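Local coordinates for protein beta-galactosidase (Trichoderma reesei, PDB 3OG2) that probably hydrolyses terminal non-reducing beta-D-galactose residues of beta-D-galactosides, as a member of glycoside hydrolase family 35, at residues 716-721 with 775-780; 739-744 with 959-964; 915-920 with 968-973. All coordinates share one frame; numbering follows the deposited sequence.

Overall arrangement
The three contacts run through the two C-terminal all-beta domains, away from the galactose site. Contact 1, mostly buried but exposed at its Thr720-Arg775 end, joins neighbouring strands within one sheet by backbone hydrogen bonds, with an apolar face and an arginine-rich face. Contact 2, wholly buried, ties strand 740-744 of that same sheet to strand 953-962 of the next domain. Contact 3, only partly buried, lays a loop over a tyrosine of strand 917-923. Strand 740-744 pairs with 775-782, linking contacts 1 and 2, and 953-962 pairs with 917-923, linking contacts 2 and 3. The chemistry shifts from strand pairing to an indole-hydroxyl bond, then to ring packing and a bridging water.

Contact 1: residues 716-721 with 775-780; sequences RGRFTA and RYILTV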
ATOM      1  N   ARG A 716      -2.806 -16.635 -34.127  1.00  7.02           N
ATOM      2  CA  ARG A 716      -3.371 -17.631 -35.069  1.00  8.00           C
ATOM      3  C   ARG A 716      -2.349 -17.821 -36.187  1.00  8.01           C
ATOM      4  O   ARG A 716      -1.996 -16.838 -36.866  1.00  8.96           O
ATOM      5  CB  ARG A 716      -4.719 -17.155 -35.638  1.00  8.12           C
ATOM      6  CG  ARG A 716      -5.762 -17.260 -34.526  1.00 10.30           C
ATOM      7  CD  ARG A 716      -7.077 -16.746 -34.950  1.00  9.98           C
ATOM      8  NE  ARG A 716      -7.711 -17.334 -36.115  1.00  9.67           N
ATOM      9  CZ  ARG A 716      -8.413 -18.458 -36.101  1.00  9.96           C
ATOM     10  NH1 ARG A 716      -8.461 -19.185 -34.968  1.00 10.61           N
ATOM     11  NH2 ARG A 716      -9.071 -18.920 -37.161  1.00 12.12           N
ATOM     12  N   GLY A 717      -1.848 -19.036 -36.285  1.00  8.30           N
ATOM     13  CA  GLY A 717      -0.831 -19.336 -37.262  1.00  9.23           C
ATOM     14  C   GLY A 717      -1.335 -20.286 -38.342  1.00  8.88           C
ATOM     15  O   GLY A 717      -1.746 -21.426 -38.032  1.00 10.31           O
ATOM     16  N   ARG A 718      -1.308 -19.840 -39.598  1.00  8.59           N
ATOM     17  CA  ARG A 718      -1.745 -20.659 -40.722  1.00  9.28           C
ATOM     18  C   ARG A 718      -0.560 -21.398 -41.349  1.00  8.90           C
ATOM     19  O   ARG A 718       0.488 -20.763 -41.608  1.00  9.80           O
ATOM     20  CB  ARG A 718      -2.343 -19.774 -41.807  1.00 11.13           C
ATOM     21  CG  ARG A 718      -3.772 -19.356 -41.545  1.00 12.19           C
ATOM     22  CD  ARG A 718      -4.166 -18.233 -42.484  1.00 12.95           C
ATOM     23  NE  ARG A 718      -5.584 -17.903 -42.494  1.00 15.80           N
ATOM     24  CZ  ARG A 718      -6.236 -17.254 -41.553  1.00 15.92           C
ATOM     25  NH1 ARG A 718      -5.593 -16.833 -40.443  1.00 12.74           N
ATOM     26  NH2 ARG A 718      -7.547 -17.009 -41.692  1.00 15.06           N
ATOM     27  N   PHE A 719      -0.736 -22.671 -41.646  1.00  9.11           N
ATOM     28  CA  PHE A 719       0.269 -23.378 -42.415  1.00  9.64           C
ATOM     29  C   PHE A 719      -0.416 -24.378 -43.345  1.00  9.59           C
ATOM     30  O   PHE A 719      -1.586 -24.761 -43.093  1.00 11.03           O
ATOM     31  CB  PHE A 719       1.274 -24.122 -41.509  1.00 10.03           C
ATOM     32  CG  PHE A 719       0.717 -25.298 -40.712  1.00 10.06           C
ATOM     33  CD1 PHE A 719       0.219 -25.084 -39.411  1.00 10.64           C
ATOM     34  CD2 PHE A 719       0.716 -26.592 -41.240  1.00 10.02           C
ATOM     35  CE1 PHE A 719      -0.258 -26.199 -38.702  1.00 10.67           C
ATOM     36  CE2 PHE A 719       0.222 -27.670 -40.549  1.00 10.20           C
ATOM     37  CZ  PHE A 719      -0.252 -27.475 -39.248  1.00 10.27           C
ATOM     38  N   THR A 720       0.317 -24.827 -44.359  1.00 10.04           N
ATOM     39  CA  THR A 720      -0.178 -25.918 -45.223  1.00 10.66           C
ATOM     40  C   THR A 720       0.548 -27.177 -44.882  1.00 10.80           C
ATOM     41  O   THR A 720       1.768 -27.195 -44.836  1.00 11.98           O
ATOM     42  CB  THR A 720       0.113 -25.492 -46.685  1.00 12.28           C
ATOM     43  OG1 THR A 720      -0.614 -24.278 -46.942  1.00 17.19           O
ATOM     44  CG2 THR A 720      -0.356 -26.638 -47.583  1.00 14.54           C
ATOM     45  N   ALA A 721      -0.188 -28.246 -44.577  1.00 10.63           N
ATOM     46  CA  ALA A 721       0.491 -29.468 -44.184  1.00 10.43           C
ATOM     47  C   ALA A 721       1.335 -30.003 -45.317  1.00 10.58           C
ATOM     48  O   ALA A 721       0.840 -30.148 -46.453  1.00 13.09           O
ATOM     49  CB  ALA A 721      -0.515 -30.518 -43.699  1.00 11.12           C
ATOM     50  N   ARG A 775      -4.769 -26.517 -45.513  1.00 11.69           N
ATOM     51  CA  ARG A 775      -4.409 -25.459 -44.591  1.00 11.12           C
ATOM     52  C   ARG A 775      -5.018 -25.727 -43.220  1.00 10.57           C
ATOM     53  O   ARG A 775      -6.177 -26.125 -43.064  1.00 13.23           O
ATOM     54  CB  ARG A 775      -4.964 -24.135 -45.119  1.00 16.65           C
ATOM     55  CG  ARG A 775      -4.493 -22.972 -44.208  1.00 29.88           C
ATOM     56  CD  ARG A 775      -4.725 -21.654 -44.927  1.00 46.96           C
ATOM     57  NE  ARG A 775      -3.517 -21.140 -45.571  1.00 55.06           N
ATOM     58  CZ  ARG A 775      -3.475 -19.972 -46.222  1.00 53.28           C
ATOM     59  NH1 ARG A 775      -4.578 -19.230 -46.300  1.00 53.69           N
ATOM     60  NH2 ARG A 775      -2.365 -19.525 -46.798  1.00 72.08           N
ATOM     61  N   TYR A 776      -4.204 -25.502 -42.213  1.00 10.18           N
ATOM     62  CA  TYR A 776      -4.556 -25.622 -40.821  1.00  9.26           C
ATOM     63  C   TYR A 776      -4.275 -24.327 -40.073  1.00  9.06           C
ATOM     64  O   TYR A 776      -3.420 -23.549 -40.513  1.00 11.44           O
ATOM     65  CB  TYR A 776      -3.670 -26.739 -40.142  1.00 11.37           C
ATOM     66  CG  TYR A 776      -4.145 -28.090 -40.633  1.00 10.97           C
ATOM     67  CD1 TYR A 776      -3.614 -28.622 -41.821  1.00  9.73           C
ATOM     68  CD2 TYR A 776      -5.091 -28.820 -39.932  1.00 11.77           C
ATOM     69  CE1 TYR A 776      -4.038 -29.869 -42.282  1.00 10.55           C
ATOM     70  CE2 TYR A 776      -5.543 -30.054 -40.391  1.00 11.43           C
ATOM     71  CZ  TYR A 776      -5.004 -30.565 -41.572  1.00 10.35           C
ATOM     72  OH  TYR A 776      -5.433 -31.762 -42.056  1.00 12.17           O
ATOM     73  N   ILE A 777      -4.978 -24.127 -38.973  1.00  9.07           N
ATOM     74  CA  ILE A 777      -4.750 -22.910 -38.179  1.00  8.86           C
ATOM     75  C   ILE A 777      -4.445 -23.294 -36.731  1.00  9.04           C
ATOM     76  O   ILE A 777      -5.288 -23.941 -36.092  1.00 11.21           O
ATOM     77  CB  ILE A 777      -5.960 -21.933 -38.227  1.00 11.50           C
ATOM     78  CG1 ILE A 777      -6.275 -21.558 -39.661  1.00 15.21           C
ATOM     79  CG2 ILE A 777      -5.647 -20.724 -37.372  1.00 13.45           C
ATOM     80  CD1 ILE A 777      -7.480 -20.613 -39.800  1.00 18.77           C
ATOM     81  N   LEU A 778      -3.291 -22.893 -36.260  1.00  9.45           N
ATOM     82  CA  LEU A 778      -2.961 -23.037 -34.843  1.00  8.65           C
ATOM     83  C   LEU A 778      -3.502 -21.847 -34.101  1.00  9.40           C
ATOM     84  O   LEU A 778      -3.274 -20.714 -34.484  1.00 12.25           O
ATOM     85  CB  LEU A 778      -1.434 -23.088 -34.714  1.00 10.30           C
ATOM     86  CG  LEU A 778      -0.808 -24.374 -35.171  1.00 11.31           C
ATOM     87  CD1 LEU A 778       0.687 -24.168 -35.432  1.00 13.89           C
ATOM     88  CD2 LEU A 778      -0.999 -25.492 -34.140  1.00 13.24           C
ATOM     89  N   THR A 779      -4.223 -22.082 -33.020  1.00  8.30           N
ATOM     90  CA  THR A 779      -4.619 -20.988 -32.130  1.00  8.73           C
ATOM     91  C   THR A 779      -3.829 -21.175 -30.842  1.00  7.59           C
ATOM     92  O   THR A 779      -3.887 -22.231 -30.225  1.00  9.29           O
ATOM     93  CB  THR A 779      -6.142 -20.971 -31.833  1.00  9.42           C
ATOM     94  OG1 THR A 779      -6.861 -20.708 -33.040  1.00  9.71           O
ATOM     95  CG2 THR A 779      -6.484 -19.854 -30.863  1.00 10.92           C
ATOM     96  N   VAL A 780      -3.060 -20.132 -30.483  1.00  8.10           N
ATOM     97  CA  VAL A 780      -2.184 -20.203 -29.324  1.00  7.86           C
ATOM     98  C   VAL A 780      -2.644 -19.101 -28.365  1.00  8.15           C
ATOM     99  O   VAL A 780      -2.667 -17.931 -28.761  1.00 10.21           O
ATOM    100  CB  VAL A 780      -0.718 -19.953 -29.736  1.00  8.36           C
ATOM    101  CG1 VAL A 780       0.204 -20.000 -28.504  1.00  9.85           C
ATOM    102  CG2 VAL A 780      -0.327 -20.967 -30.773  1.00 10.93           C
TER
HETATM  103  O   HOH W   1      -1.043 -21.734 -45.397  1.00 33.99           O
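Residues Arg716 to Thr720 pair antiparallel with Arg775 to Thr779, the strand axes at 157°, with Gly717-Leu778 and Phe719-Tyr776 as the hydrogen-bonded pairs. Gly717 N gives a bond of 2.8 Å to Leu778 O and Gly717 O accepts Leu778 N; two steps on, Phe719 N reaches Tyr776 O at 3.0 Å and Tyr776 N returns to Phe719 O at 2.9 Å. On one face, Phe719 has CG between its backbone N and carbonyl carbon (chi1 67°), and its ring lies over the partner strand. Tyr776 CB sits above that ring as a CH-pi contact, 3.6 Å from Phe719 CZ, while the two rings, near parallel, are slid so far that they barely overlap. Leu778 CD1 meets Phe719 CE1 at 4.0 Å. The other face is basic. Ile777 CG2 lies 3.8 Å above the centre of the Arg716 guanidinium plane, and Ile777 CD1 lies likewise over the centre of the Arg718 guanidinium. Asp677 makes salt bridges to Arg716 NE and Arg718 NH1, which probably eases the repulsion between Arg718 and Arg775, their guanidinium planes nearly perpendicular. An alanine in place of Arg716 removes the guanidinium, which would probably take away the flat cover over Ile777 CG2, leave Asp677 with Arg718 alone of this pair and deprive Glu670 O of the NH1 donor. Farther along, one water bridges Thr720 OG1 and Arg775 NE, accepting from the latter at 2.6 Å. Strand 713-720 lies between strands 775-782 and 820-824; on the apolar face, Phe719 and Leu778 pack against strand 726-733 and, with Tyr776, against Leu744.

Contact 2: residues 739-744 with 959-964; sequences ASSVWL and ALWALE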
ATOM      1  N   ALA A 739       0.376 -18.998 -18.359  1.00  8.01           N
ATOM      2  CA  ALA A 739       0.101 -20.301 -18.981  1.00  7.74           C
ATOM      3  C   ALA A 739      -0.151 -20.065 -20.465  1.00  7.70           C
ATOM      4  O   ALA A 739      -0.411 -18.934 -20.903  1.00  8.63           O
ATOM      5  CB  ALA A 739      -1.156 -20.949 -18.417  1.00 10.39           C
ATOM      6  N   SER A 740      -0.139 -21.134 -21.231  1.00  8.23           N
ATOM      7  CA  SER A 740      -0.478 -21.028 -22.645  0.50  8.96           C
ATOM      8  C   SER A 740      -1.188 -22.314 -23.087  1.00  9.43           C
ATOM      9  O   SER A 740      -0.903 -23.389 -22.518  1.00 11.55           O
ATOM     10  CB  SER A 740       0.742 -20.725 -23.492  0.50 11.17           C
ATOM     11  OG  SER A 740       1.812 -21.639 -23.369  0.50 10.76           O
ATOM     12  N   SER A 741      -2.063 -22.223 -24.044  1.00  8.86           N
ATOM     13  CA  SER A 741      -2.809 -23.373 -24.548  1.00  8.49           C
ATOM     14  C   SER A 741      -2.809 -23.322 -26.080  1.00  8.54           C
ATOM     15  O   SER A 741      -2.832 -22.220 -26.662  1.00  9.84           O
ATOM     16  CB  SER A 741      -4.254 -23.324 -24.059  1.00  9.71           C
ATOM     17  OG  SER A 741      -4.305 -23.456 -22.649  1.00 10.68           O
ATOM     18  N   VAL A 742      -2.843 -24.490 -26.710  1.00  8.84           N
ATOM     19  CA  VAL A 742      -2.702 -24.617 -28.178  1.00  9.39           C
ATOM     20  C   VAL A 742      -3.788 -25.525 -28.751  1.00  7.95           C
ATOM     21  O   VAL A 742      -3.985 -26.632 -28.224  1.00  8.91           O
ATOM     22  CB  VAL A 742      -1.329 -25.200 -28.536  1.00  9.49           C
ATOM     23  CG1 VAL A 742      -1.154 -25.382 -30.048  1.00 11.69           C
ATOM     24  CG2 VAL A 742      -0.200 -24.331 -27.931  1.00 10.63           C
ATOM     25  N   TRP A 743      -4.446 -25.072 -29.800  1.00  8.28           N
ATOM     26  CA  TRP A 743      -5.357 -25.884 -30.611  1.00  8.94           C
ATOM     27  C   TRP A 743      -4.884 -25.886 -32.043  1.00  8.49           C
ATOM     28  O   TRP A 743      -4.320 -24.885 -32.535  1.00  8.94           O
ATOM     29  CB  TRP A 743      -6.758 -25.240 -30.587  1.00  9.20           C
ATOM     30  CG  TRP A 743      -7.459 -25.444 -29.261  1.00  9.21           C
ATOM     31  CD1 TRP A 743      -8.378 -26.429 -29.005  1.00 10.68           C
ATOM     32  CD2 TRP A 743      -7.321 -24.677 -28.070  1.00  9.77           C
ATOM     33  NE1 TRP A 743      -8.804 -26.299 -27.701  1.00 10.29           N
ATOM     34  CE2 TRP A 743      -8.181 -25.237 -27.084  1.00  9.83           C
ATOM     35  CE3 TRP A 743      -6.552 -23.559 -27.733  1.00  9.67           C
ATOM     36  CZ2 TRP A 743      -8.293 -24.732 -25.784  1.00 11.00           C
ATOM     37  CZ3 TRP A 743      -6.666 -23.047 -26.420  1.00  9.64           C
ATOM     38  CH2 TRP A 743      -7.526 -23.639 -25.480  1.00 10.06           C
ATOM     39  N   LEU A 744      -5.155 -26.975 -32.712  1.00  9.45           N
ATOM     40  CA  LEU A 744      -4.971 -27.141 -34.159  1.00  9.99           C
ATOM     41  C   LEU A 744      -6.374 -27.230 -34.733  1.00  9.79           C
ATOM     42  O   LEU A 744      -7.061 -28.231 -34.476  1.00 10.40           O
ATOM     43  CB  LEU A 744      -4.177 -28.419 -34.420  1.00 10.50           C
ATOM     44  CG  LEU A 744      -4.027 -28.750 -35.907  1.00 14.02           C
ATOM     45  CD1 LEU A 744      -3.079 -27.763 -36.570  1.00 17.55           C
ATOM     46  CD2 LEU A 744      -3.561 -30.195 -36.057  1.00 18.91           C
ATOM     47  N   ALA A 959     -14.505 -15.490 -15.947  1.00  8.91           N
ATOM     48  CA  ALA A 959     -13.936 -16.215 -17.084  1.00  8.92           C
ATOM     49  C   ALA A 959     -13.337 -17.495 -16.524  1.00  8.93           C
ATOM     50  O   ALA A 959     -12.718 -17.447 -15.494  1.00 11.76           O
ATOM     51  CB  ALA A 959     -12.881 -15.386 -17.833  1.00 10.96           C
ATOM     52  N   LEU A 960     -13.541 -18.579 -17.260  1.00  8.76           N
ATOM     53  CA  LEU A 960     -13.026 -19.891 -16.857  1.00  9.67           C
ATOM     54  C   LEU A 960     -12.225 -20.446 -18.021  1.00  9.76           C
ATOM     55  O   LEU A 960     -12.813 -20.734 -19.072  1.00 10.91           O
ATOM     56  CB  LEU A 960     -14.218 -20.805 -16.501  1.00 12.66           C
ATOM     57  CG  LEU A 960     -13.867 -22.270 -16.238  1.00 13.31           C
ATOM     58  CD1 LEU A 960     -12.983 -22.338 -15.010  1.00 14.77           C
ATOM     59  CD2 LEU A 960     -15.138 -23.089 -16.097  1.00 15.80           C
ATOM     60  N   TRP A 961     -10.930 -20.620 -17.817  1.00  9.81           N
ATOM     61  CA  TRP A 961     -10.023 -21.174 -18.803  1.00  9.03           C
ATOM     62  C   TRP A 961      -9.600 -22.537 -18.247  1.00  8.65           C
ATOM     63  O   TRP A 961      -8.787 -22.586 -17.307  1.00 10.41           O
ATOM     64  CB  TRP A 961      -8.863 -20.202 -19.053  1.00  9.89           C
ATOM     65  CG  TRP A 961      -7.739 -20.684 -19.924  1.00  8.99           C
ATOM     66  CD1 TRP A 961      -7.550 -21.839 -20.648  1.00  9.63           C
ATOM     67  CD2 TRP A 961      -6.526 -19.939 -20.191  1.00  9.96           C
ATOM     68  NE1 TRP A 961      -6.345 -21.849 -21.311  1.00  9.56           N
ATOM     69  CE2 TRP A 961      -5.698 -20.680 -21.035  1.00 10.14           C
ATOM     70  CE3 TRP A 961      -6.116 -18.674 -19.740  1.00 12.23           C
ATOM     71  CZ2 TRP A 961      -4.440 -20.225 -21.473  1.00 11.29           C
ATOM     72  CZ3 TRP A 961      -4.884 -18.206 -20.157  1.00 13.85           C
ATOM     73  CH2 TRP A 961      -4.061 -18.978 -21.014  1.00 12.53           C
ATOM     74  N   ALA A 962     -10.146 -23.577 -18.875  1.00  9.28           N
ATOM     75  CA  ALA A 962      -9.802 -24.959 -18.491  1.00 10.79           C
ATOM     76  C   ALA A 962      -8.543 -25.348 -19.278  1.00  9.96           C
ATOM     77  O   ALA A 962      -8.550 -25.276 -20.529  1.00 11.91           O
ATOM     78  CB  ALA A 962     -10.928 -25.877 -18.851  1.00 12.51           C
ATOM     79  N   LEU A 963      -7.470 -25.727 -18.615  1.00 11.36           N
ATOM     80  CA  LEU A 963      -6.194 -25.932 -19.252  1.00 11.64           C
ATOM     81  C   LEU A 963      -6.001 -27.349 -19.773  1.00 11.57           C
ATOM     82  O   LEU A 963      -5.102 -27.539 -20.577  1.00 13.69           O
ATOM     83  CB  LEU A 963      -5.075 -25.657 -18.208  1.00 11.52           C
ATOM     84  CG  LEU A 963      -4.972 -24.176 -17.834  1.00 12.16           C
ATOM     85  CD1 LEU A 963      -4.282 -24.033 -16.480  1.00 14.81           C
ATOM     86  CD2 LEU A 963      -4.212 -23.438 -18.924  1.00 15.16           C
ATOM     87  N   GLU A 964      -6.765 -28.327 -19.271  1.00 12.73           N
ATOM     88  CA  GLU A 964      -6.574 -29.691 -19.637  1.00 13.37           C
ATOM     89  C   GLU A 964      -7.820 -30.211 -20.339  1.00 12.87           C
ATOM     90  O   GLU A 964      -8.908 -29.646 -20.293  1.00 13.10           O
ATOM     91  CB  GLU A 964      -6.227 -30.520 -18.390  1.00 16.83           C
ATOM     92  CG  GLU A 964      -4.821 -30.123 -17.906  1.00 22.23           C
ATOM     93  CD  GLU A 964      -4.305 -30.931 -16.746  1.00 28.06           C
ATOM     94  OE1 GLU A 964      -5.064 -31.708 -16.115  1.00 30.33           O
ATOM     95  OE2 GLU A 964      -3.089 -30.769 -16.447  1.00 44.73           O
TER
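Trp961 and Ser741 make a buried, side-chain-mediated contact between two beta domains, where the start of strand 740-744 meets the end of strand 953-962. The backbones stay apart, the nearest CA atoms, of Ser741 and Leu963, being 6.8 Å from each other. Trp961 has CG anti to its backbone N (chi1 173°), which starts the indole out across the gap, and its NE1 donates to Ser741 OG at 2.9 Å. The hydroxyl lies 10° out of the indole plane, so it is met at the ring edge, although the N-H points to it at a bent 144°. Ser741 OG is gripped a second time, by the hydroxyl of Ser751, which also bonds Leu963 O; a small polar network thus satisfies buried groups of both domains. Around it the contacts are van der Waals. Leu963 CD2 lies over the rim of one indole face and touches Ala739 CB at 4.0 Å and Ser741 OG at 3.7 Å. At the far end of the indole, Trp961 CH2 comes within 3.7 Å of Ala739 O. Arg918 flanks both Ala739 and Trp961. The arrangement is that of two beta-sandwich domains, of the galactose-binding-like class found in family 35 enzymes, joined through strand ends.

Contact 3: residues 915-920 with 968-973; sequences APYRAL and AKVPGL
Tyr917 meets Ala968 to Pro971 where a loop of a beta sandwich crosses from strand 953-962, in one sheet, to strand 973-977, in another. The contact therefore packs a sheet-to-sheet connection against strand 917-923. Close packing begins at the base of the tyrosine, where Tyr917 CB and Ala968 CB are 3.7 Å apart. A chi1 of 67° sets Tyr917 CG over its own backbone, flanked by N and C, and the ring beyond it runs under the loop. Val970 crosses the tyrosine at about a right angle, its CG2 being 4.0 Å from Tyr917 CE2. Pro971 comes tip to tip, a van der Waals touch that puts its CD 3.4 Å from Tyr917 OH. Tyr931, Leu960 and Phe908 also touch the tyrosine, and Phe908 meets Val970 as well, so both segments join one largely aromatic and aliphatic cluster. The second kind of contact is of the ring with loop backbone: the carbonyl carbon of Lys969 stands over one face of the ring, and Lys969 O is 3.4 Å from Tyr917 CE1. Polar linkage across the pair runs through solvent. One water donates to Ala915 O at 2.9 Å and accepts from Lys969 N at 3.1 Å, bridging the two backbones.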
ATOM      1  N   ALA A 915      -8.950 -30.528 -11.684  1.00 26.25           N
ATOM      2  CA  ALA A 915      -8.296 -30.072 -12.905  1.00 22.13           C
ATOM      3  C   ALA A 915      -7.981 -28.572 -12.820  1.00 19.07           C
ATOM      4  O   ALA A 915      -8.725 -27.742 -12.285  1.00 17.67           O
ATOM      5  CB  ALA A 915      -9.163 -30.364 -14.107  1.00 23.53           C
ATOM      6  N   PRO A 916      -6.822 -28.237 -13.368  1.00 16.33           N
ATOM      7  CA  PRO A 916      -6.332 -26.869 -13.292  1.00 14.76           C
ATOM      8  C   PRO A 916      -7.074 -25.871 -14.175  1.00 11.20           C
ATOM      9  O   PRO A 916      -7.451 -26.193 -15.318  1.00 13.47           O
ATOM     10  CB  PRO A 916      -4.873 -27.008 -13.771  1.00 16.34           C
ATOM     11  CG  PRO A 916      -4.927 -28.223 -14.659  1.00 18.33           C
ATOM     12  CD  PRO A 916      -5.909 -29.183 -14.057  1.00 20.09           C
ATOM     13  N   TYR A 917      -7.293 -24.658 -13.634  1.00 11.81           N
ATOM     14  CA  TYR A 917      -7.913 -23.625 -14.430  1.00 10.02           C
ATOM     15  C   TYR A 917      -7.421 -22.243 -13.958  1.00  9.19           C
ATOM     16  O   TYR A 917      -6.901 -22.116 -12.857  1.00  9.95           O
ATOM     17  CB  TYR A 917      -9.441 -23.680 -14.368  1.00 12.27           C
ATOM     18  CG  TYR A 917     -10.077 -23.362 -13.026  1.00 11.19           C
ATOM     19  CD1 TYR A 917     -10.190 -24.345 -12.035  1.00 11.77           C
ATOM     20  CD2 TYR A 917     -10.579 -22.107 -12.777  1.00 11.30           C
ATOM     21  CE1 TYR A 917     -10.776 -24.053 -10.820  1.00 11.79           C
ATOM     22  CE2 TYR A 917     -11.174 -21.817 -11.557  1.00 11.06           C
ATOM     23  CZ  TYR A 917     -11.276 -22.772 -10.594  1.00 11.23           C
ATOM     24  OH  TYR A 917     -11.884 -22.456  -9.402  1.00 13.24           O
ATOM     25  N   ARG A 918      -7.678 -21.316 -14.885  1.00  9.38           N
ATOM     26  CA  ARG A 918      -7.412 -19.909 -14.581  1.00 10.02           C
ATOM     27  C   ARG A 918      -8.743 -19.190 -14.677  1.00 10.47           C
ATOM     28  O   ARG A 918      -9.559 -19.557 -15.548  1.00 12.60           O
ATOM     29  CB  ARG A 918      -6.388 -19.297 -15.560  1.00 11.07           C
ATOM     30  CG  ARG A 918      -5.108 -20.147 -15.507  1.00 11.66           C
ATOM     31  CD  ARG A 918      -4.092 -19.712 -16.536  1.00 11.54           C
ATOM     32  NE  ARG A 918      -3.462 -18.387 -16.344  1.00 10.21           N
ATOM     33  CZ  ARG A 918      -2.331 -18.189 -15.711  1.00  8.62           C
ATOM     34  NH1 ARG A 918      -1.696 -19.220 -15.133  1.00  9.60           N
ATOM     35  NH2 ARG A 918      -1.843 -16.959 -15.619  1.00 10.38           N
ATOM     36  N   ALA A 919      -9.011 -18.244 -13.821  1.00  9.07           N
ATOM     37  CA  ALA A 919     -10.272 -17.506 -13.912  1.00  8.60           C
ATOM     38  C   ALA A 919      -9.964 -16.017 -13.764  1.00  7.92           C
ATOM     39  O   ALA A 919      -8.956 -15.599 -13.140  1.00 10.33           O
ATOM     40  CB  ALA A 919     -11.233 -17.926 -12.788  1.00 10.51           C
ATOM     41  N   LEU A 920     -10.798 -15.212 -14.365  1.00  8.13           N
ATOM     42  CA  LEU A 920     -10.789 -13.764 -14.206  1.00  8.07           C
ATOM     43  C   LEU A 920     -12.133 -13.360 -13.567  1.00  8.64           C
ATOM     44  O   LEU A 920     -13.171 -13.853 -13.991  1.00 10.77           O
ATOM     45  CB  LEU A 920     -10.636 -13.050 -15.535  1.00  9.27           C
ATOM     46  CG  LEU A 920      -9.372 -13.376 -16.313  1.00 12.31           C
ATOM     47  CD1 LEU A 920      -9.470 -12.812 -17.713  1.00 15.28           C
ATOM     48  CD2 LEU A 920      -8.177 -12.731 -15.585  1.00 17.60           C
ATOM     49  N   ALA A 968     -12.855 -28.133 -16.738  1.00 12.56           N
ATOM     50  CA  ALA A 968     -12.686 -27.577 -15.385  1.00 13.12           C
ATOM     51  C   ALA A 968     -13.996 -26.966 -14.944  1.00 11.66           C
ATOM     52  O   ALA A 968     -14.882 -26.657 -15.736  1.00 14.01           O
ATOM     53  CB  ALA A 968     -11.541 -26.555 -15.343  1.00 14.37           C
ATOM     54  N   LYS A 969     -14.059 -26.745 -13.621  1.00 14.06           N
ATOM     55  CA  LYS A 969     -15.194 -26.005 -13.053  1.00 13.89           C
ATOM     56  C   LYS A 969     -14.710 -25.310 -11.793  1.00 13.42           C
ATOM     57  O   LYS A 969     -13.696 -25.682 -11.210  1.00 14.59           O
ATOM     58  CB  LYS A 969     -16.354 -26.960 -12.753  1.00 16.22           C
ATOM     59  CG  LYS A 969     -16.065 -27.934 -11.627  1.00 18.47           C
ATOM     60  CD  LYS A 969     -17.230 -28.904 -11.475  1.00 25.06           C
ATOM     61  CE  LYS A 969     -17.400 -29.783 -12.685  1.00 34.05           C
ATOM     62  NZ  LYS A 969     -16.307 -30.795 -12.857  1.00 76.80           N
ATOM     63  N   VAL A 970     -15.453 -24.313 -11.390  1.00 13.63           N
ATOM     64  CA  VAL A 970     -15.221 -23.644 -10.121  1.00 13.19           C
ATOM     65  C   VAL A 970     -15.857 -24.493  -9.025  1.00 13.55           C
ATOM     66  O   VAL A 970     -17.077 -24.684  -9.055  1.00 14.38           O
ATOM     67  CB  VAL A 970     -15.794 -22.223 -10.115  1.00 12.73           C
ATOM     68  CG1 VAL A 970     -15.537 -21.567  -8.742  1.00 15.52           C
ATOM     69  CG2 VAL A 970     -15.184 -21.387 -11.219  1.00 14.81           C
ATOM     70  N   PRO A 971     -15.106 -25.049  -8.094  1.00 14.40           N
ATOM     71  CA  PRO A 971     -15.730 -25.959  -7.088  1.00 15.06           C
ATOM     72  C   PRO A 971     -16.692 -25.236  -6.162  1.00 15.67           C
ATOM     73  O   PRO A 971     -17.665 -25.831  -5.663  1.00 20.25           O
ATOM     74  CB  PRO A 971     -14.528 -26.507  -6.320  1.00 19.73           C
ATOM     75  CG  PRO A 971     -13.360 -26.269  -7.222  1.00 20.46           C
ATOM     76  CD  PRO A 971     -13.653 -24.934  -7.902  1.00 18.43           C
ATOM     77  N   GLY A 972     -16.450 -23.953  -5.869  1.00 16.39           N
ATOM     78  CA  GLY A 972     -17.366 -23.209  -4.998  1.00 15.33           C
ATOM     79  C   GLY A 972     -16.983 -21.750  -5.175  1.00 15.00           C
ATOM     80  O   GLY A 972     -15.810 -21.429  -5.426  1.00 14.39           O
ATOM     81  N   LEU A 973     -17.992 -20.884  -5.084  1.00 16.21           N
ATOM     82  CA  LEU A 973     -17.765 -19.452  -5.266  1.00 14.70           C
ATOM     83  C   LEU A 973     -18.788 -18.748  -4.377  1.00 14.97           C
ATOM     84  O   LEU A 973     -19.987 -19.024  -4.499  1.00 18.23           O
ATOM     85  CB  LEU A 973     -17.941 -19.081  -6.729  1.00 17.29           C
ATOM     86  CG  LEU A 973     -17.734 -17.597  -7.051  1.00 19.75           C
ATOM     87  CD1 LEU A 973     -16.288 -17.215  -6.778  1.00 19.33           C
ATOM     88  CD2 LEU A 973     -18.145 -17.354  -8.497  1.00 25.39           C
TER
HETATM   89  O   HOH W   2     -11.630 -27.849 -12.008  1.00 21.90           O